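Local coordinates for protein 3-oxosteroid 1-dehydrogenase (Sterolibacterium denitrificans, PDB 7P18) that probably catalyses the FAD-dependent dehydrogenation of 3-oxosteroids to 3-oxo-Delta(1)-steroids, at residues 19-24 with 99-104; 144-149 with 198-203; 326-331 with 397-402; 501-506 with 513-518. All coordinates share one frame; numbering follows the deposited sequence.

Contact 1 of 4, residues 19-24 with 99-104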
loop_
_atom_site.group_PDB
_atom_site.type_symbol
_atom_site.label_atom_id
_atom_site.label_comp_id
_atom_site.label_asym_id
_atom_site.label_seq_id
_atom_site.Cartn_x
_atom_site.Cartn_y
_atom_site.Cartn_z
ATOM N N ALA A 19 6.471 -5.038 11.684
ATOM C CA ALA A 19 7.082 -6.128 12.478
ATOM C C ALA A 19 8.570 -5.865 12.687
ATOM O O ALA A 19 9.018 -5.992 13.837
ATOM C CB ALA A 19 6.823 -7.468 11.809
ATOM N N MET A 20 9.316 -5.523 11.638
ATOM C CA MET A 20 10.774 -5.354 11.747
ATOM C C MET A 20 11.098 -4.093 12.570
ATOM O O MET A 20 12.075 -4.126 13.379
ATOM C CB MET A 20 11.406 -5.332 10.351
ATOM C CG MET A 20 11.321 -6.720 9.626
ATOM S SD MET A 20 12.502 -6.836 8.210
ATOM C CE MET A 20 11.615 -5.906 6.969
ATOM N N LEU A 21 10.315 -3.013 12.397
ATOM C CA LEU A 21 10.464 -1.764 13.202
ATOM C C LEU A 21 10.250 -2.098 14.681
ATOM O O LEU A 21 11.107 -1.712 15.507
ATOM C CB LEU A 21 9.474 -0.698 12.714
ATOM C CG LEU A 21 9.645 0.734 13.264
ATOM C CD1 LEU A 21 9.109 0.847 14.677
ATOM C CD2 LEU A 21 11.079 1.183 13.223
ATOM N N ALA A 22 9.171 -2.803 15.015
ATOM C CA ALA A 22 8.855 -3.183 16.405
ATOM C C ALA A 22 10.036 -3.986 16.964
ATOM O O ALA A 22 10.433 -3.744 18.128
ATOM C CB ALA A 22 7.545 -3.919 16.494
ATOM N N ALA A 23 10.588 -4.900 16.169
ATOM C CA ALA A 23 11.722 -5.765 16.567
ATOM C C ALA A 23 12.951 -4.904 16.895
ATOM O O ALA A 23 13.582 -5.128 17.974
ATOM C CB ALA A 23 12.011 -6.776 15.469
ATOM N N ALA A 24 13.303 -3.964 16.046
ATOM C CA ALA A 24 14.490 -3.107 16.238
ATOM C C ALA A 24 14.276 -2.256 17.496
ATOM O O ALA A 24 15.230 -2.086 18.308
ATOM C CB ALA A 24 14.717 -2.245 15.030
ATOM N N GLU A 99 11.676 9.908 13.595
ATOM C CA GLU A 99 12.947 10.463 14.141
ATOM C C GLU A 99 13.824 9.329 14.661
ATOM O O GLU A 99 15.051 9.433 14.510
ATOM C CB GLU A 99 12.695 11.463 15.274
ATOM C CG GLU A 99 12.222 12.795 14.768
ATOM C CD GLU A 99 12.091 13.843 15.876
ATOM O OE1 GLU A 99 12.885 13.812 16.832
ATOM O OE2 GLU A 99 11.246 14.695 15.734
ATOM N N TYR A 100 13.218 8.305 15.249
ATOM C CA TYR A 100 13.900 7.118 15.778
ATOM C C TYR A 100 14.596 6.389 14.631
ATOM O O TYR A 100 15.790 6.059 14.785
ATOM C CB TYR A 100 12.946 6.174 16.520
ATOM C CG TYR A 100 13.498 4.784 16.731
ATOM C CD1 TYR A 100 14.568 4.540 17.567
ATOM C CD2 TYR A 100 12.973 3.703 16.031
ATOM C CE1 TYR A 100 15.119 3.267 17.706
ATOM C CE2 TYR A 100 13.495 2.432 16.163
ATOM C CZ TYR A 100 14.558 2.197 17.016
ATOM O OH TYR A 100 15.035 0.912 17.130
ATOM N N ILE A 101 13.884 6.129 13.537
ATOM C CA ILE A 101 14.515 5.512 12.337
ATOM C C ILE A 101 15.725 6.367 11.932
ATOM O O ILE A 101 16.831 5.807 11.773
ATOM C CB ILE A 101 13.525 5.357 11.176
ATOM C CG1 ILE A 101 12.460 4.304 11.486
ATOM C CG2 ILE A 101 14.313 5.036 9.918
ATOM C CD1 ILE A 101 11.406 4.121 10.410
ATOM N N ASN A 102 15.520 7.668 11.722
ATOM C CA ASN A 102 16.544 8.545 11.112
ATOM C C ASN A 102 17.800 8.614 12.004
ATOM O O ASN A 102 18.897 8.638 11.437
ATOM C CB ASN A 102 16.001 9.927 10.809
ATOM C CG ASN A 102 15.092 9.959 9.617
ATOM O OD1 ASN A 102 14.982 8.963 8.893
ATOM N ND2 ASN A 102 14.366 11.065 9.482
ATOM N N ALA A 103 17.648 8.575 13.323
ATOM C CA ALA A 103 18.777 8.736 14.275
ATOM C C ALA A 103 19.473 7.378 14.478
ATOM O O ALA A 103 20.631 7.386 14.844
ATOM C CB ALA A 103 18.303 9.323 15.584
ATOM N N ASN A 104 18.807 6.240 14.248
ATOM C CA ASN A 104 19.351 4.938 14.712
ATOM C C ASN A 104 19.527 3.927 13.564
ATOM O O ASN A 104 19.822 2.771 13.892
ATOM C CB ASN A 104 18.481 4.398 15.840
ATOM C CG ASN A 104 18.504 5.328 17.027
ATOM O OD1 ASN A 104 19.464 5.304 17.777
ATOM N ND2 ASN A 104 17.486 6.163 17.191
#
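L21 and A24 meet Y100 and I101 where helix 17-28 crosses the end of helix 84-104. Helix 17-28 is the first helix of the Rossmann fold. It follows strand 10-13 and leads into strand 33-36, and A19 would be the alanine of a GxGxxA-type pattern, consistent with a Rossmann-type dinucleotide-binding turn. The axes of the two short segments stay 11.9 Å apart at an angle of 65°. Side chains must therefore bridge the space between the backbones.

L21 comes first along the helix. Its CG stands anti to the backbone N (chi1 -170°), and the branch CD2 does all the touching. L21 CD2 lies 3.8 Å from I101 CG1 and 4.1 Å from I101 CD1. L21 CD2 also sits at the edge of the Y100 ring, near the ring plane, 4.0 Å from Y100 CE2. M547 of helix 543-559 packs on both L21 and I101. The side chain of L21 remains about 9 Å from the bound FAD.

Further along, A24 turns its CB toward Y100, and A24 CB is 3.8 Å from Y100 OH. Y100 OH also lies 3.2 Å from A24 O, but its hydrogen bond is with D28 OD2, one helical turn on. R25 adds a cation-pi contact with the ring of Y100. At the backbone of Y100, the amide of N104 folds back, and N104 ND2 donates to a lone pair of Y100 O at 2.9 Å, in the carbonyl plane.

Contact 2 of 4, residues 144-149 with 198-203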
loop_
_atom_site.group_PDB
_atom_site.type_symbol
_atom_site.label_atom_id
_atom_site.label_comp_id
_atom_site.label_asym_id
_atom_site.label_seq_id
_atom_site.Cartn_x
_atom_site.Cartn_y
_atom_site.Cartn_z
ATOM N N ASP A 144 24.917 -11.208 2.195
ATOM C CA ASP A 144 24.214 -12.392 1.642
ATOM C C ASP A 144 22.704 -12.310 1.934
ATOM O O ASP A 144 21.951 -12.992 1.227
ATOM C CB ASP A 144 24.826 -13.690 2.162
ATOM C CG ASP A 144 26.238 -13.929 1.659
ATOM O OD1 ASP A 144 26.535 -13.570 0.503
ATOM O OD2 ASP A 144 27.025 -14.459 2.440
ATOM N N GLU A 145 22.254 -11.464 2.873
ATOM C CA GLU A 145 20.794 -11.329 3.175
ATOM C C GLU A 145 20.052 -10.604 2.051
ATOM O O GLU A 145 18.806 -10.721 1.987
ATOM C CB GLU A 145 20.586 -10.703 4.554
ATOM C CG GLU A 145 20.889 -11.678 5.683
ATOM C CD GLU A 145 20.080 -12.964 5.654
ATOM O OE1 GLU A 145 18.984 -12.981 5.038
ATOM O OE2 GLU A 145 20.574 -13.956 6.199
ATOM N N PHE A 146 20.749 -9.935 1.134
ATOM C CA PHE A 146 20.115 -9.389 -0.082
ATOM C C PHE A 146 19.354 -10.503 -0.811
ATOM O O PHE A 146 18.245 -10.242 -1.323
ATOM C CB PHE A 146 21.128 -8.688 -0.981
ATOM C CG PHE A 146 20.508 -8.172 -2.251
ATOM C CD1 PHE A 146 19.500 -7.221 -2.200
ATOM C CD2 PHE A 146 20.890 -8.677 -3.493
ATOM C CE1 PHE A 146 18.912 -6.744 -3.353
ATOM C CE2 PHE A 146 20.257 -8.240 -4.644
ATOM C CZ PHE A 146 19.306 -7.248 -4.577
ATOM N N ALA A 147 19.870 -11.736 -0.788
ATOM C CA ALA A 147 19.275 -12.878 -1.525
ATOM C C ALA A 147 17.850 -13.153 -1.033
ATOM O O ALA A 147 17.064 -13.701 -1.808
ATOM C CB ALA A 147 20.152 -14.112 -1.380
ATOM N N ASN A 148 17.526 -12.774 0.211
ATOM C CA ASN A 148 16.237 -13.111 0.873
ATOM C C ASN A 148 15.264 -11.921 0.933
ATOM O O ASN A 148 14.156 -12.106 1.491
ATOM C CB ASN A 148 16.522 -13.687 2.259
ATOM C CG ASN A 148 17.329 -14.967 2.184
ATOM O OD1 ASN A 148 17.046 -15.830 1.344
ATOM N ND2 ASN A 148 18.297 -15.095 3.085
ATOM N N LEU A 149 15.609 -10.773 0.344
ATOM C CA LEU A 149 14.685 -9.610 0.221
ATOM C C LEU A 149 13.576 -9.952 -0.779
ATOM O O LEU A 149 13.894 -10.410 -1.924
ATOM C CB LEU A 149 15.474 -8.375 -0.220
ATOM C CG LEU A 149 14.671 -7.115 -0.574
ATOM C CD1 LEU A 149 13.895 -6.575 0.619
ATOM C CD2 LEU A 149 15.596 -6.035 -1.101
ATOM N N LEU A 198 28.346 -6.897 -12.254
ATOM C CA LEU A 198 28.956 -8.196 -12.658
ATOM C C LEU A 198 28.421 -9.353 -11.804
ATOM O O LEU A 198 28.582 -10.506 -12.243
ATOM C CB LEU A 198 30.482 -8.097 -12.557
ATOM C CG LEU A 198 31.147 -7.217 -13.618
ATOM C CD1 LEU A 198 32.642 -7.093 -13.375
ATOM C CD2 LEU A 198 30.866 -7.742 -15.020
ATOM N N LYS A 199 27.787 -9.090 -10.655
ATOM C CA LYS A 199 27.249 -10.178 -9.789
ATOM C C LYS A 199 25.720 -10.141 -9.753
ATOM O O LYS A 199 25.152 -11.162 -9.344
ATOM C CB LYS A 199 27.847 -10.137 -8.381
ATOM C CG LYS A 199 28.311 -8.769 -7.914
ATOM C CD LYS A 199 28.833 -8.772 -6.510
ATOM C CE LYS A 199 27.746 -9.018 -5.489
ATOM N NZ LYS A 199 28.318 -9.052 -4.124
ATOM N N SER A 200 25.069 -9.068 -10.220
ATOM C CA SER A 200 23.585 -8.916 -10.152
ATOM C C SER A 200 23.050 -8.015 -11.267
ATOM O O SER A 200 23.660 -6.971 -11.536
ATOM C CB SER A 200 23.188 -8.387 -8.785
ATOM O OG SER A 200 21.799 -8.557 -8.573
ATOM N N ARG A 201 21.914 -8.385 -11.848
ATOM C CA ARG A 201 21.088 -7.557 -12.775
ATOM C C ARG A 201 20.101 -6.664 -11.986
ATOM O O ARG A 201 19.431 -5.834 -12.617
ATOM C CB ARG A 201 20.335 -8.453 -13.758
ATOM C CG ARG A 201 21.221 -9.502 -14.423
ATOM C CD ARG A 201 20.681 -10.062 -15.731
ATOM N NE ARG A 201 20.414 -9.035 -16.729
ATOM C CZ ARG A 201 21.339 -8.349 -17.410
ATOM N NH1 ARG A 201 22.630 -8.569 -17.217
ATOM N NH2 ARG A 201 20.967 -7.432 -18.290
ATOM N N HIS A 202 19.966 -6.862 -10.670
ATOM C CA HIS A 202 19.172 -5.989 -9.753
ATOM C C HIS A 202 19.971 -4.720 -9.448
ATOM O O HIS A 202 21.182 -4.833 -9.159
ATOM C CB HIS A 202 18.870 -6.708 -8.431
ATOM C CG HIS A 202 17.982 -7.896 -8.570
ATOM N ND1 HIS A 202 16.785 -7.839 -9.261
ATOM C CD2 HIS A 202 18.090 -9.145 -8.071
ATOM C CE1 HIS A 202 16.193 -9.018 -9.199
ATOM N NE2 HIS A 202 16.989 -9.842 -8.469
ATOM N N ASP A 203 19.308 -3.560 -9.450
ATOM C CA ASP A 203 19.932 -2.313 -8.946
ATOM C C ASP A 203 20.315 -2.567 -7.497
ATOM O O ASP A 203 19.477 -3.082 -6.714
ATOM C CB ASP A 203 19.000 -1.113 -9.129
ATOM C CG ASP A 203 19.646 0.235 -8.916
ATOM O OD1 ASP A 203 20.776 0.288 -8.374
ATOM O OD2 ASP A 203 18.963 1.228 -9.238
#
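H202 O is gripped by two donors, W196 NE1 and R197 NH2, both on the short helix just before this loop. They fix the backbone of H202, whose side chain meets F146. H202 CB lies in the plane of the F146 ring, at its edge, 3.9 Å from F146 CZ. H202 CD2 follows, 4.2 Å from F146 CE2, with the imidazole oblique to that atom. The two side chains run across each other at a slant, and the rings do not stack. F146 gets there with CG anti to its own N (chi1 178°), which throws the ring out from the 3-10 segment 144-148.

The partners are loops at the same end of two antiparallel neighbours. Segment 144-149 follows strand 131-138, and segment 198-203 runs into strand 205-206.

S200 OG is also at the edge of the F146 ring, 4.2 Å from F146 CE2. S200 OG accepts from H202 N at 3.3 Å, which makes an ST turn and sets S200 and H202 side by side against the ring. Within the 3-10 segment, N148 ND2 donates to E145 OE1 at 3.0 Å. The bond is nearly straight, 175°, but reaches the oxygen from above the carboxylate plane.

Contact 3 of 4, residues 326-331 with 397-402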
loop_
_atom_site.group_PDB
_atom_site.type_symbol
_atom_site.label_atom_id
_atom_site.label_comp_id
_atom_site.label_asym_id
_atom_site.label_seq_id
_atom_site.Cartn_x
_atom_site.Cartn_y
_atom_site.Cartn_z
ATOM N N ILE A 326 -5.106 -4.631 -12.448
ATOM C CA ILE A 326 -4.973 -5.131 -13.855
ATOM C C ILE A 326 -4.275 -6.496 -13.842
ATOM O O ILE A 326 -3.123 -6.613 -13.335
ATOM C CB ILE A 326 -4.143 -4.148 -14.708
ATOM C CG1 ILE A 326 -4.733 -2.738 -14.729
ATOM C CG2 ILE A 326 -3.919 -4.684 -16.125
ATOM C CD1 ILE A 326 -6.115 -2.643 -15.258
ATOM N N HIS A 327 -4.901 -7.452 -14.514
ATOM C CA HIS A 327 -4.348 -8.805 -14.720
ATOM C C HIS A 327 -3.193 -8.672 -15.722
ATOM O O HIS A 327 -3.383 -8.007 -16.787
ATOM C CB HIS A 327 -5.415 -9.756 -15.233
ATOM C CG HIS A 327 -4.841 -11.009 -15.787
ATOM N ND1 HIS A 327 -4.292 -11.987 -14.992
ATOM C CD2 HIS A 327 -4.686 -11.407 -17.064
ATOM C CE1 HIS A 327 -3.808 -12.936 -15.767
ATOM N NE2 HIS A 327 -4.038 -12.606 -17.040
ATOM N N VAL A 328 -2.057 -9.215 -15.358
ATOM C CA VAL A 328 -0.895 -9.395 -16.265
ATOM C C VAL A 328 -0.597 -10.876 -16.394
ATOM O O VAL A 328 -0.224 -11.522 -15.416
ATOM C CB VAL A 328 0.337 -8.642 -15.773
ATOM C CG1 VAL A 328 1.495 -8.797 -16.746
ATOM C CG2 VAL A 328 -0.014 -7.175 -15.578
ATOM N N PRO A 329 -0.653 -11.434 -17.625
ATOM C CA PRO A 329 -0.334 -12.863 -17.817
ATOM C C PRO A 329 1.026 -13.235 -17.215
ATOM O O PRO A 329 1.983 -12.524 -17.352
ATOM C CB PRO A 329 -0.369 -13.054 -19.341
ATOM C CG PRO A 329 -1.302 -11.941 -19.819
ATOM C CD PRO A 329 -1.048 -10.773 -18.878
ATOM N N GLY A 330 1.063 -14.356 -16.507
ATOM C CA GLY A 330 2.314 -14.868 -15.960
ATOM C C GLY A 330 2.655 -14.217 -14.639
ATOM O O GLY A 330 3.610 -14.680 -14.039
ATOM N N GLU A 331 1.893 -13.221 -14.162
ATOM C CA GLU A 331 2.247 -12.534 -12.884
ATOM C C GLU A 331 1.240 -12.941 -11.799
ATOM O O GLU A 331 0.036 -12.917 -12.036
ATOM C CB GLU A 331 2.371 -11.035 -13.127
ATOM C CG GLU A 331 3.634 -10.697 -13.886
ATOM C CD GLU A 331 3.900 -9.215 -14.077
ATOM O OE1 GLU A 331 3.176 -8.380 -13.462
ATOM O OE2 GLU A 331 4.802 -8.887 -14.878
ATOM N N MET A 397 0.132 3.039 -18.161
ATOM C CA MET A 397 -1.106 2.581 -17.481
ATOM C C MET A 397 -0.853 1.170 -16.937
ATOM O O MET A 397 -0.943 0.191 -17.696
ATOM C CB MET A 397 -2.308 2.616 -18.417
ATOM C CG MET A 397 -3.645 2.378 -17.686
ATOM S SD MET A 397 -4.003 3.526 -16.340
ATOM C CE MET A 397 -4.199 5.079 -17.220
ATOM N N GLY A 398 -0.500 1.085 -15.662
ATOM C CA GLY A 398 -0.044 -0.158 -15.025
ATOM C C GLY A 398 1.071 -0.800 -15.820
ATOM O O GLY A 398 2.102 -0.160 -16.051
ATOM N N PRO A 399 0.899 -2.048 -16.324
ATOM C CA PRO A 399 1.957 -2.691 -17.087
ATOM C C PRO A 399 2.243 -2.036 -18.453
ATOM O O PRO A 399 3.273 -2.310 -18.976
ATOM C CB PRO A 399 1.437 -4.123 -17.293
ATOM C CG PRO A 399 -0.071 -3.945 -17.285
ATOM C CD PRO A 399 -0.323 -2.883 -16.241
ATOM N N LEU A 400 1.361 -1.202 -18.989
ATOM C CA LEU A 400 1.619 -0.524 -20.290
ATOM C C LEU A 400 2.542 0.673 -20.045
ATOM O O LEU A 400 2.181 1.539 -19.251
ATOM C CB LEU A 400 0.334 -0.017 -20.928
ATOM C CG LEU A 400 -0.643 -1.066 -21.422
ATOM C CD1 LEU A 400 -1.751 -0.376 -22.205
ATOM C CD2 LEU A 400 0.066 -2.083 -22.298
ATOM N N MET A 401 3.691 0.677 -20.686
ATOM C CA MET A 401 4.576 1.864 -20.772
ATOM C C MET A 401 4.099 2.730 -21.932
ATOM O O MET A 401 3.377 2.258 -22.816
ATOM C CB MET A 401 6.035 1.429 -20.948
ATOM C CG MET A 401 6.611 0.766 -19.689
ATOM S SD MET A 401 6.471 1.874 -18.260
ATOM C CE MET A 401 5.075 1.210 -17.343
ATOM N N PRO A 402 4.444 4.039 -21.954
ATOM C CA PRO A 402 4.011 4.912 -23.050
ATOM C C PRO A 402 4.370 4.293 -24.416
ATOM O O PRO A 402 5.478 3.731 -24.542
ATOM C CB PRO A 402 4.773 6.209 -22.809
ATOM C CG PRO A 402 5.074 6.186 -21.314
ATOM C CD PRO A 402 5.329 4.722 -20.991
#
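A type II' beta turn, M397 to L400, presents the ring of P399 to I326 and V328. I326 belongs to strand 320-326, and V328 opens a type II turn to E331. The contact is wholly apolar.

P399 lies against both side chains. P399 CG is 3.7 Å from V328 CG2, and P399 CB is 3.8 Å from V328 CG2. At the other end of the ring, P399 CD is 4.0 Å from I326 CG2. With chi1 at -178°, V328 CG1 is anti to the backbone N and CG2 is beside it, and CG2 is the methyl that meets P399.

The turn that carries P399 is closed by two backbone bonds. L400 N donates to M397 O at 3.0 Å, and M397 N donates to L400 O at 2.8 Å. G398 has a positive phi, as the second residue of a type II' turn does, and its N is held by E340 OE2. The other turn is closed by E331 N to V328 O at 3.0 Å.

T335 of strand 335-336 touches both V328 and P399, and its backbone pairs with I326. V416 also packs on P399. M489 of strand 486-502 packs on I326 and M397, while F391 of helix 389-394 packs on M397.

Contact 4 of 4, residues 501-506 with 513-518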
loop_
_atom_site.group_PDB
_atom_site.type_symbol
_atom_site.label_atom_id
_atom_site.label_comp_id
_atom_site.label_asym_id
_atom_site.label_seq_id
_atom_site.Cartn_x
_atom_site.Cartn_y
_atom_site.Cartn_z
ATOM N N GLY A 501 -9.452 -6.129 11.155
ATOM C CA GLY A 501 -8.632 -7.102 11.869
ATOM C C GLY A 501 -8.869 -7.027 13.350
ATOM O O GLY A 501 -9.917 -6.507 13.771
ATOM N N LEU A 502 -7.911 -7.528 14.096
ATOM C CA LEU A 502 -8.003 -7.595 15.569
ATOM C C LEU A 502 -8.107 -6.174 16.126
ATOM O O LEU A 502 -7.339 -5.302 15.721
ATOM C CB LEU A 502 -6.773 -8.317 16.106
ATOM C CG LEU A 502 -6.546 -9.736 15.595
ATOM C CD1 LEU A 502 -5.367 -10.357 16.293
ATOM C CD2 LEU A 502 -7.785 -10.590 15.773
ATOM N N LEU A 503 -9.068 -5.959 17.014
ATOM C CA LEU A 503 -9.246 -4.661 17.698
ATOM C C LEU A 503 -8.097 -4.497 18.681
ATOM O O LEU A 503 -7.767 -5.457 19.433
ATOM C CB LEU A 503 -10.605 -4.613 18.394
ATOM C CG LEU A 503 -10.895 -3.296 19.100
ATOM C CD1 LEU A 503 -10.931 -2.142 18.119
ATOM C CD2 LEU A 503 -12.193 -3.406 19.880
ATOM N N THR A 504 -7.460 -3.338 18.667
ATOM C CA THR A 504 -6.400 -2.983 19.612
ATOM C C THR A 504 -6.738 -1.666 20.317
ATOM O O THR A 504 -7.619 -0.905 19.836
ATOM C CB THR A 504 -5.028 -2.859 18.920
ATOM O OG1 THR A 504 -5.074 -1.826 17.912
ATOM C CG2 THR A 504 -4.642 -4.187 18.305
ATOM N N ASP A 505 -5.981 -1.388 21.363
ATOM C CA ASP A 505 -5.991 -0.108 22.107
ATOM C C ASP A 505 -4.828 0.736 21.600
ATOM O O ASP A 505 -4.150 0.350 20.618
ATOM C CB ASP A 505 -5.973 -0.321 23.623
ATOM C CG ASP A 505 -4.679 -0.870 24.189
ATOM O OD1 ASP A 505 -3.661 -0.905 23.446
ATOM O OD2 ASP A 505 -4.677 -1.244 25.402
ATOM N N LYS A 506 -4.604 1.873 22.265
ATOM C CA LYS A 506 -3.618 2.900 21.862
ATOM C C LYS A 506 -2.191 2.373 21.934
ATOM O O LYS A 506 -1.313 2.991 21.349
ATOM C CB LYS A 506 -3.787 4.136 22.750
ATOM C CG LYS A 506 -3.426 3.891 24.204
ATOM C CD LYS A 506 -3.432 5.129 25.050
ATOM C CE LYS A 506 -3.104 4.788 26.485
ATOM N NZ LYS A 506 -3.411 5.957 27.322
ATOM N N GLU A 513 -13.824 -9.350 23.583
ATOM C CA GLU A 513 -15.206 -8.868 23.297
ATOM C C GLU A 513 -15.680 -7.900 24.397
ATOM O O GLU A 513 -16.673 -7.165 24.167
ATOM C CB GLU A 513 -16.120 -10.080 23.089
ATOM C CG GLU A 513 -15.763 -10.898 21.861
ATOM C CD GLU A 513 -16.026 -10.227 20.512
ATOM O OE1 GLU A 513 -16.602 -9.133 20.495
ATOM O OE2 GLU A 513 -15.613 -10.797 19.449
ATOM N N SER A 514 -14.986 -7.856 25.538
ATOM C CA SER A 514 -15.301 -6.956 26.678
ATOM C C SER A 514 -14.359 -5.757 26.721
ATOM O O SER A 514 -14.402 -5.075 27.728
ATOM C CB SER A 514 -15.273 -7.708 27.985
ATOM O OG SER A 514 -16.240 -8.752 27.953
ATOM N N ASP A 515 -13.578 -5.495 25.663
ATOM C CA ASP A 515 -12.574 -4.394 25.620
ATOM C C ASP A 515 -11.487 -4.602 26.680
ATOM O O ASP A 515 -10.793 -3.640 26.999
ATOM C CB ASP A 515 -13.216 -3.008 25.797
ATOM C CG ASP A 515 -14.091 -2.596 24.621
ATOM O OD1 ASP A 515 -13.576 -2.584 23.463
ATOM O OD2 ASP A 515 -15.284 -2.291 24.865
ATOM N N ARG A 516 -11.294 -5.819 27.174
ATOM C CA ARG A 516 -10.191 -6.137 28.113
ATOM C C ARG A 516 -8.970 -6.569 27.315
ATOM O O ARG A 516 -9.077 -7.470 26.478
ATOM C CB ARG A 516 -10.649 -7.241 29.064
ATOM C CG ARG A 516 -9.618 -7.579 30.127
ATOM C CD ARG A 516 -10.037 -8.691 31.084
ATOM N NE ARG A 516 -8.969 -8.983 32.043
ATOM C CZ ARG A 516 -7.897 -9.768 31.809
ATOM N NH1 ARG A 516 -7.727 -10.382 30.643
ATOM N NH2 ARG A 516 -6.990 -9.944 32.757
ATOM N N PRO A 517 -7.779 -5.968 27.540
ATOM C CA PRO A 517 -6.556 -6.437 26.906
ATOM C C PRO A 517 -6.284 -7.914 27.199
ATOM O O PRO A 517 -6.421 -8.362 28.352
ATOM C CB PRO A 517 -5.424 -5.587 27.487
ATOM C CG PRO A 517 -6.139 -4.359 27.973
ATOM C CD PRO A 517 -7.525 -4.797 28.388
ATOM N N ILE A 518 -5.895 -8.640 26.152
ATOM C CA ILE A 518 -5.309 -9.990 26.292
ATOM C C ILE A 518 -3.846 -9.780 26.636
ATOM O O ILE A 518 -3.072 -9.326 25.797
ATOM C CB ILE A 518 -5.537 -10.853 25.041
ATOM C CG1 ILE A 518 -7.025 -10.962 24.728
ATOM C CG2 ILE A 518 -4.903 -12.217 25.224
ATOM C CD1 ILE A 518 -7.354 -11.705 23.434
#
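L503 and D515 make the closer of two van der Waals contacts between these segments. L503 sends CD2 to D515 OD1, 3.9 Å away, and the two side chains pass across each other. CG of L503 is anti to the backbone N (chi1 -179°), which extends the side chain toward the partner. D515 has CG beside its backbone N (chi1 -68°), and only the end of its carboxylate comes near. The second contact is looser. D505 OD2 lies 4.3 Å from P517 CG, so a carboxylate oxygen again rests against carbon. Only 76 Å² is buried in all.

The charged groups find their partners outside the two segments. D505 OD2 forms a salt bridge with R509 NE, and D505 OD1 accepts from D507 N. Both oxygens of D505 are thus held, which keeps its carboxylate in place beside P517. E513 OE1 is bridged to R313 NH1.

The backbone of L503 pairs with L511 and with R313. A side-chain acceptor, D512 OD1, takes S514 N and R516 N, and so braces the turn in which D515 adopts a positive phi of 62°.

L511 of strand 509-511 packs on L503, D505 and P517 and so touches both segments. The backbone pairing of L503 with L511 folds 501-506 back on 509-511 in a hairpin-like turn. The chain then runs by 517-518 to strand 521-523, at the edge of the parallel Rossmann sheet.

The four contacts follow one another along the chain, and none touches another. Contacts 1 and 2 are the nearest pair, with about 7 Å between nearest atoms; helix 208-222 packs on both, through L220 on A24 and R217 on E145. In contact 1 the side chain of L21 is about 9 Å from FAD. Contact 3 lies on the opposite side of the chain's centre from contact 1. Its P399 side chain is about 11 Å from the bound androstadienedione and 12 Å from FAD. Contact 4 is remote from contacts 2 and 3, its centre about 41 and 40 Å from theirs. Strand 486-502 connects it with contact 3, where M489 packs.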